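Threonine--tRNA ligase catalytic subunit (Aeropyrum pernix, PDB 3A32) probably catalyses the two-step, ATP-dependent attachment of threonine to tRNA(Thr), without a domain for editing mischarged seryl-tRNA. Local coordinates at residues K186-L189 with E190-K194; R331-F334 with T335-P338; S361-A364 with K365-D369; A443-A446 with E447-S451. All coordinates share one frame; numbering follows the deposited sequence.

Interaction 1: residues K186-L189 with E190-K194; sequences KLVL and ERLFK
Lys186 and Glu190 face each other one turn apart near the C-terminal end of helix 174-191, in the class II synthetase core, and form an i to i+4 salt bridge. Lys186 NZ lies 2.9 Å from Glu190 OE1 and approaches from above the carboxylate plane, 35° out of it. The lysine chain leaves with CG opposite its backbone N and turns only at its last torsion (chi4 -57°), which brings the ammonium round to the acid. Glu190 OE2 accepts from the backbone of Val197, so the carboxylate is held from both oxygens.

A second i to i+4 pair lays a methyl group over a flat cation: Leu187 CD2 sits over the centre of one face of the Arg191 guanidinium, 3.7 Å from CZ. The two side chains run alongside each other in the same direction, and Arg191 NH1 is hydrogen-bonded to Ser455 OG on helix 435-457.

The buried side is apolar. Val188 CG1 lies 4.4 Å from Leu192 CD2 and equally far from Phe193 CD2, while Phe62 and Leu314 also pack on the valine.

Backbone bonds change character along the segments. Glu190 N and Arg191 N make ordinary helical bonds to Lys186 O and Leu187 O, but Val188 O accepts twice, from Leu192 N at 3.0 Å and from Phe193 N at 3.3 Å, the latter an i to i+5 bond of pi-helical type. Lys194 then takes positive phi. At this turning point Phe193 N also makes a weak bond to Leu189 O, 3.3 Å long and bent to 124° at the hydrogen.

Interaction 2: residues R331-F334 with T335-P338; sequences RMPF and TLAP
Met332 folds back over the residues that follow it, touching Leu336, Ala337 and Pro338 with different parts of its side chain. Its CB lies 3.7 Å from Ala337 CA, its CG 4.0 Å from Pro338 CD, and its methyl CE 3.9 Å from Leu336 CB. Two successive bends, chi2 -57° and chi3 -71°, curl the thioether so that the methyl returns toward the backbone, where it also meets Leu336 O. The methionine crosses both the leucine and the proline at about a right angle. Pro333 adds a smaller apolar contact, its ring atom CG standing 4.1 Å from Leu336 CD1.

The backbone holds this fold in two overlapping steps. Leu336 N donates to Pro333 O over 2.9 Å, coming from well above the carbonyl plane, as suits a tight i to i+3 turn. Ala337 N points almost straight at Phe334 O, but at 3.4 Å the bond is weak. Pro333 offers its carbonyl and has no N-H of its own to satisfy.

Beyond this shell, Leu321, Tyr324 and Leu325 of helix 317-327 pack on Met332, and Leu55 and Phe193 pack on Leu336. Arg373 donates through NH2 to the carbonyls of Thr335 and Ala337, and Gln340 NE2 donates to Phe334 O, so these three acceptors are satisfied by side chains later in the chain. This short, buried 3-10 turn, flanked by prolines, lies in the loop between helix 317-327 and strand 341-347, consistent with a connection between the catalytic and anticodon-binding parts of a class II synthetase.

Interaction 3: residues S361-A364 with K365-D369; sequences SSIA and KGLLD
Ile363 and Leu367 meet along one face of helix 353-369, the connecting helix of the beta-alpha-beta unit formed with strands 341-347 and 373-380 in the anticodon-binding domain. Four i to i+4 bonds, all between 2.8 and 3.0 Å from N to O, satisfy the carbonyls of 361-364 in order: Lys365 N donates to Ser361 O, Gly366 N to Ser362 O, Leu367 N to Ile363 O, and Leu368 N to Ala364 O. The third, 2.8 Å from Leu367 N to Ile363 O, is nearly straight at the hydrogen (174°). Asp369 N continues the series to Lys365 O.

Polar side chains are served differently. Ser362 OG bonds back to Asp358 O, one turn earlier in the same helix. Ser361 OG, placed beside its own carbonyl carbon by chi1 172°, has Lys365 CE and NZ each 3.7 Å away, a contact without a hydrogen bond.

On the inner side Ala364, Leu367 and Leu368 pack against Val374 of strand 373-380, and Leu442 of helix 435-457 touches both Ile363 and Leu367. A serine at Leu367 would probably leave Ile363 and Leu442 without their shared apolar neighbour and open a gap beside Val374. The leucine and isoleucine lie side by side and point the same way, with Ile363 CG2 3.5 Å from Leu367 CD1.

Interaction 4: residues A443-A446 with E447-S451; sequences AAVA and EELES
Val445 O accepts from Leu449 N at 3.0 Å, with 157° at the hydrogen, a regular i to i+4 bond of the long alpha-helix 435-457. Glu448 N makes the same kind of bond to Ala444 O, slightly longer at 3.2 Å. The rung from Glu450 N to Ala446 O is short, 2.9 Å, yet weak, because the N-H points well aside from the oxygen (119°).

Side chains divide by face. Val445 and Leu449 meet through CG1 and CD1, 4.3 Å apart, and both pack on Val417 of strand 412-419, Val445 also on Leu428 and Ile430. Leu449 CG hangs beside its own backbone N (chi1 -55°), which sets it 3.3 Å from Val445 O. On another side Ala446 has only a methyl, and there the Phe334 ring and the Phe372 side chain approach.

Glu450 is buried although acidic; its OE1 is paired in a salt bridge with Arg462 NH2, which probably balances its charge, and OE2 is hydrogen-bonded as well. Glu447 OE2 lies at long, weak ion-pair range of that same Arg462 NH2. With a leucine in place of Glu450, Arg462 would probably lose its main charged mate among these acids. The glutamate stem runs extended beyond CG and passes back over the preceding turn, Glu450 CG lying 3.2 Å from Ala446 O.

Along the chain the four contacts follow in series; none nests within or crosses another, and each closes only a local turn. Interaction 1 lies at the end of helix 174-191 in the catalytic core, and interaction 2 in the loop between helix 317-327 and strand 341-347. They touch through Phe193 CE1 and Leu336 CD1, 3.6 Å apart. Interaction 3, on helix 353-369, lies within the anticodon-binding domain, its nearest atoms about 5 Å from interaction 4 on helix 435-457. That last helix returns to the loop, where Phe334 CZ meets Ala446 CB at 3.4 Å. Residues 331-338 thus bridge the end of helix 174-191, with the residues after it, and helix 435-457.

Interaction 1: residues K186-L189 with E190-K194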
# COMPACT_ATOMS: atom_id res chain seq x y z
N LYS A 186 -8.79 19.74 -4.69
CA LYS A 186 -9.94 20.19 -3.92
C LYS A 186 -10.80 19.05 -3.33
O LYS A 186 -11.18 19.09 -2.14
CB LYS A 186 -10.76 21.11 -4.81
CG LYS A 186 -12.06 21.61 -4.19
CD LYS A 186 -12.50 22.79 -4.97
CE LYS A 186 -13.62 23.58 -4.27
NZ LYS A 186 -14.84 22.75 -3.95
N LEU A 187 -11.13 18.05 -4.16
CA LEU A 187 -11.82 16.82 -3.72
C LEU A 187 -11.09 16.08 -2.57
O LEU A 187 -11.75 15.66 -1.60
CB LEU A 187 -12.02 15.86 -4.91
CG LEU A 187 -13.00 16.21 -6.05
CD1 LEU A 187 -12.78 15.30 -7.26
CD2 LEU A 187 -14.44 16.15 -5.57
N VAL A 188 -9.78 15.85 -2.71
CA VAL A 188 -8.98 15.29 -1.63
C VAL A 188 -8.93 16.15 -0.32
O VAL A 188 -9.23 15.65 0.79
CB VAL A 188 -7.57 14.93 -2.13
CG1 VAL A 188 -6.66 14.60 -0.99
CG2 VAL A 188 -7.62 13.72 -3.06
N LEU A 189 -8.62 17.45 -0.43
CA LEU A 189 -8.71 18.31 0.74
C LEU A 189 -10.05 18.27 1.46
O LEU A 189 -10.09 18.11 2.68
CB LEU A 189 -8.41 19.76 0.41
CG LEU A 189 -6.97 20.10 0.03
CD1 LEU A 189 -6.90 21.55 0.27
CD2 LEU A 189 -5.94 19.39 0.86
N GLU A 190 -11.13 18.41 0.70
CA GLU A 190 -12.46 18.56 1.27
C GLU A 190 -13.02 17.25 1.79
O GLU A 190 -13.65 17.21 2.84
CB GLU A 190 -13.44 19.23 0.26
CG GLU A 190 -13.09 20.69 0.02
CD GLU A 190 -14.07 21.45 -0.87
OE1 GLU A 190 -14.70 20.81 -1.74
OE2 GLU A 190 -14.22 22.70 -0.70
N ARG A 191 -12.78 16.17 1.06
CA ARG A 191 -13.46 14.91 1.36
C ARG A 191 -12.68 13.98 2.23
O ARG A 191 -13.30 13.25 3.04
CB ARG A 191 -13.92 14.23 0.07
CG ARG A 191 -15.01 15.10 -0.56
CD ARG A 191 -15.63 14.55 -1.77
NE ARG A 191 -16.50 15.58 -2.31
CZ ARG A 191 -17.31 15.40 -3.36
NH1 ARG A 191 -17.36 14.22 -3.98
NH2 ARG A 191 -18.07 16.42 -3.77
N LEU A 192 -11.35 13.99 2.08
CA LEU A 192 -10.50 13.14 2.90
C LEU A 192 -10.11 13.87 4.15
O LEU A 192 -10.17 13.32 5.27
CB LEU A 192 -9.26 12.65 2.13
CG LEU A 192 -8.29 11.75 2.89
CD1 LEU A 192 -8.97 10.46 3.37
CD2 LEU A 192 -7.11 11.43 1.99
N PHE A 193 -9.75 15.13 3.99
CA PHE A 193 -9.25 15.91 5.12
C PHE A 193 -10.28 16.86 5.75
O PHE A 193 -10.01 17.42 6.82
CB PHE A 193 -7.90 16.57 4.78
CG PHE A 193 -6.77 15.55 4.59
CD1 PHE A 193 -6.26 14.85 5.69
CD2 PHE A 193 -6.28 15.25 3.34
CE1 PHE A 193 -5.21 13.87 5.57
CE2 PHE A 193 -5.25 14.28 3.20
CZ PHE A 193 -4.71 13.59 4.34
N LYS A 194 -11.45 17.04 5.14
CA LYS A 194 -12.44 18.03 5.65
C LYS A 194 -11.91 19.45 5.77
O LYS A 194 -12.23 20.17 6.74
CB LYS A 194 -12.97 17.57 7.01
CG LYS A 194 -13.49 16.13 7.00
CD LYS A 194 -14.70 16.02 6.03
CE LYS A 194 -15.85 16.92 6.54
NZ LYS A 194 -17.10 16.65 5.80

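Interaction 2: residues R331-F334 with T335-P338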
# COMPACT_ATOMS: atom_id res chain seq x y z
N ARG A 331 -6.44 16.25 15.56
CA ARG A 331 -7.79 15.72 15.26
C ARG A 331 -7.92 15.21 13.84
O ARG A 331 -8.03 15.99 12.89
CB ARG A 331 -8.87 16.77 15.54
CG ARG A 331 -8.91 17.22 16.99
CD ARG A 331 -9.39 16.13 18.00
NE ARG A 331 -9.38 16.63 19.39
CZ ARG A 331 -9.91 15.99 20.43
NH1 ARG A 331 -10.49 14.79 20.31
NH2 ARG A 331 -9.86 16.57 21.63
N MET A 332 -7.89 13.90 13.70
CA MET A 332 -7.91 13.22 12.40
C MET A 332 -9.34 13.00 11.92
O MET A 332 -10.25 12.73 12.77
CB MET A 332 -7.23 11.84 12.51
CG MET A 332 -5.74 11.87 12.98
SD MET A 332 -4.74 12.90 11.88
CE MET A 332 -4.70 11.85 10.40
N PRO A 333 -9.54 13.02 10.58
CA PRO A 333 -10.84 12.61 10.03
C PRO A 333 -11.08 11.13 10.35
O PRO A 333 -10.10 10.38 10.44
CB PRO A 333 -10.70 12.79 8.51
CG PRO A 333 -9.23 13.09 8.25
CD PRO A 333 -8.54 13.36 9.54
N PHE A 334 -12.35 10.72 10.50
CA PHE A 334 -12.71 9.39 10.95
C PHE A 334 -11.92 8.27 10.25
O PHE A 334 -11.47 7.34 10.92
CB PHE A 334 -14.22 9.15 10.82
CG PHE A 334 -14.66 7.78 11.23
CD1 PHE A 334 -15.08 7.53 12.53
CD2 PHE A 334 -14.74 6.76 10.29
CE1 PHE A 334 -15.54 6.25 12.92
CE2 PHE A 334 -15.17 5.48 10.66
CZ PHE A 334 -15.58 5.22 11.99
N THR A 335 -11.78 8.35 8.92
CA THR A 335 -11.18 7.25 8.16
C THR A 335 -9.67 7.04 8.51
O THR A 335 -9.14 5.92 8.41
CB THR A 335 -11.44 7.42 6.63
OG1 THR A 335 -12.86 7.35 6.36
CG2 THR A 335 -10.81 6.29 5.86
N LEU A 336 -9.04 8.11 8.96
CA LEU A 336 -7.62 8.19 9.25
C LEU A 336 -7.24 8.27 10.75
O LEU A 336 -6.07 8.46 11.08
CB LEU A 336 -7.06 9.41 8.51
CG LEU A 336 -7.18 9.37 6.97
CD1 LEU A 336 -6.48 10.62 6.45
CD2 LEU A 336 -6.63 8.04 6.30
N ALA A 337 -8.21 8.11 11.64
CA ALA A 337 -7.99 8.25 13.07
C ALA A 337 -7.38 6.94 13.58
O ALA A 337 -7.94 5.85 13.35
CB ALA A 337 -9.34 8.55 13.78
N PRO A 338 -6.25 7.03 14.31
CA PRO A 338 -5.72 5.80 14.93
C PRO A 338 -6.81 5.03 15.70
O PRO A 338 -7.01 3.82 15.46
CB PRO A 338 -4.61 6.34 15.85
CG PRO A 338 -4.14 7.61 15.15
CD PRO A 338 -5.44 8.22 14.64

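Interaction 3: residues S361-A364 with K365-D369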
# COMPACT_ATOMS: atom_id res chain seq x y z
N SER A 361 -18.14 -4.51 26.04
CA SER A 361 -17.43 -5.63 25.47
C SER A 361 -18.05 -6.15 24.15
O SER A 361 -17.34 -6.32 23.14
CB SER A 361 -17.32 -6.72 26.56
OG SER A 361 -16.78 -7.93 26.04
N SER A 362 -19.37 -6.39 24.14
CA SER A 362 -20.02 -6.82 22.89
C SER A 362 -19.99 -5.77 21.78
O SER A 362 -19.71 -6.10 20.62
CB SER A 362 -21.44 -7.21 23.14
OG SER A 362 -21.46 -8.34 23.95
N ILE A 363 -20.29 -4.51 22.11
CA ILE A 363 -20.15 -3.42 21.12
C ILE A 363 -18.71 -3.39 20.59
O ILE A 363 -18.52 -3.37 19.39
CB ILE A 363 -20.58 -2.02 21.68
CG1 ILE A 363 -22.11 -1.98 21.94
CG2 ILE A 363 -20.13 -0.87 20.71
CD1 ILE A 363 -22.61 -0.75 22.77
N ALA A 364 -17.71 -3.42 21.46
CA ALA A 364 -16.31 -3.41 21.04
C ALA A 364 -16.01 -4.52 20.07
O ALA A 364 -15.49 -4.26 18.97
CB ALA A 364 -15.36 -3.47 22.23
N LYS A 365 -16.36 -5.76 20.44
CA LYS A 365 -16.17 -6.92 19.55
C LYS A 365 -16.88 -6.74 18.23
O LYS A 365 -16.33 -7.07 17.18
CB LYS A 365 -16.65 -8.24 20.17
CG LYS A 365 -15.77 -8.80 21.28
CD LYS A 365 -16.49 -9.99 22.05
CE LYS A 365 -15.81 -10.30 23.41
NZ LYS A 365 -14.48 -9.59 23.61
N GLY A 366 -18.13 -6.28 18.29
CA GLY A 366 -18.93 -6.15 17.08
C GLY A 366 -18.34 -5.10 16.13
O GLY A 366 -18.30 -5.31 14.90
N LEU A 367 -17.92 -3.97 16.67
CA LEU A 367 -17.19 -2.91 15.85
C LEU A 367 -15.88 -3.41 15.24
O LEU A 367 -15.58 -3.11 14.08
CB LEU A 367 -16.92 -1.67 16.70
CG LEU A 367 -18.25 -0.98 17.06
CD1 LEU A 367 -17.95 0.05 18.12
CD2 LEU A 367 -18.91 -0.37 15.85
N LEU A 368 -15.10 -4.18 16.01
CA LEU A 368 -13.90 -4.84 15.48
C LEU A 368 -14.24 -5.76 14.34
O LEU A 368 -13.58 -5.72 13.35
CB LEU A 368 -13.14 -5.61 16.57
CG LEU A 368 -12.35 -4.75 17.57
CD1 LEU A 368 -12.13 -5.49 18.90
CD2 LEU A 368 -11.00 -4.36 16.96
N ASP A 369 -15.30 -6.55 14.46
CA ASP A 369 -15.72 -7.45 13.37
C ASP A 369 -16.18 -6.70 12.11
O ASP A 369 -16.07 -7.24 11.00
CB ASP A 369 -16.84 -8.39 13.83
CG ASP A 369 -16.37 -9.42 14.85
OD1 ASP A 369 -15.13 -9.58 15.11
OD2 ASP A 369 -17.25 -10.11 15.40

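Interaction 4: residues A443-A446 with E447-S451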
# COMPACT_ATOMS: atom_id res chain seq x y z
N ALA A 443 -22.27 1.53 13.48
CA ALA A 443 -21.69 1.38 12.13
C ALA A 443 -22.35 2.31 11.12
O ALA A 443 -21.66 2.86 10.24
CB ALA A 443 -21.73 -0.07 11.65
N ALA A 444 -23.67 2.56 11.28
CA ALA A 444 -24.35 3.58 10.43
C ALA A 444 -23.80 5.00 10.59
O ALA A 444 -23.71 5.75 9.61
CB ALA A 444 -25.91 3.58 10.69
N VAL A 445 -23.51 5.40 11.83
CA VAL A 445 -22.90 6.70 12.09
C VAL A 445 -21.53 6.77 11.40
O VAL A 445 -21.19 7.80 10.79
CB VAL A 445 -22.75 6.93 13.62
CG1 VAL A 445 -21.70 7.99 13.92
CG2 VAL A 445 -24.12 7.28 14.28
N ALA A 446 -20.76 5.67 11.47
CA ALA A 446 -19.45 5.57 10.84
C ALA A 446 -19.50 5.67 9.32
O ALA A 446 -18.65 6.29 8.72
CB ALA A 446 -18.75 4.27 11.26
N GLU A 447 -20.49 5.02 8.71
CA GLU A 447 -20.68 5.04 7.30
C GLU A 447 -21.00 6.45 6.79
O GLU A 447 -20.55 6.83 5.70
CB GLU A 447 -21.72 3.98 6.89
CG GLU A 447 -21.23 2.62 7.48
CD GLU A 447 -21.93 1.33 7.00
OE1 GLU A 447 -23.12 1.40 6.56
OE2 GLU A 447 -21.26 0.24 7.09
N GLU A 448 -21.77 7.21 7.56
CA GLU A 448 -22.01 8.62 7.29
C GLU A 448 -20.68 9.40 7.37
O GLU A 448 -20.35 10.18 6.49
CB GLU A 448 -23.07 9.21 8.26
CG GLU A 448 -23.68 10.57 7.81
CD GLU A 448 -24.30 10.50 6.38
OE1 GLU A 448 -25.14 9.57 6.13
OE2 GLU A 448 -23.94 11.36 5.51
N LEU A 449 -19.87 9.12 8.38
CA LEU A 449 -18.55 9.78 8.46
C LEU A 449 -17.58 9.34 7.34
O LEU A 449 -16.65 10.07 7.02
CB LEU A 449 -17.91 9.60 9.86
CG LEU A 449 -18.73 10.03 11.07
CD1 LEU A 449 -18.04 9.63 12.41
CD2 LEU A 449 -19.01 11.54 11.03
N GLU A 450 -17.85 8.18 6.73
CA GLU A 450 -16.97 7.57 5.71
C GLU A 450 -17.39 8.00 4.33
O GLU A 450 -16.66 7.86 3.36
CB GLU A 450 -17.02 6.04 5.79
CG GLU A 450 -16.15 5.50 6.91
CD GLU A 450 -16.27 3.99 7.08
OE1 GLU A 450 -17.30 3.38 6.66
OE2 GLU A 450 -15.34 3.42 7.64
N SER A 451 -18.60 8.54 4.25
CA SER A 451 -19.26 8.85 3.00
C SER A 451 -18.41 9.69 2.05
O SER A 451 -18.31 9.37 0.87
CB SER A 451 -20.58 9.57 3.31
OG SER A 451 -21.34 9.52 2.15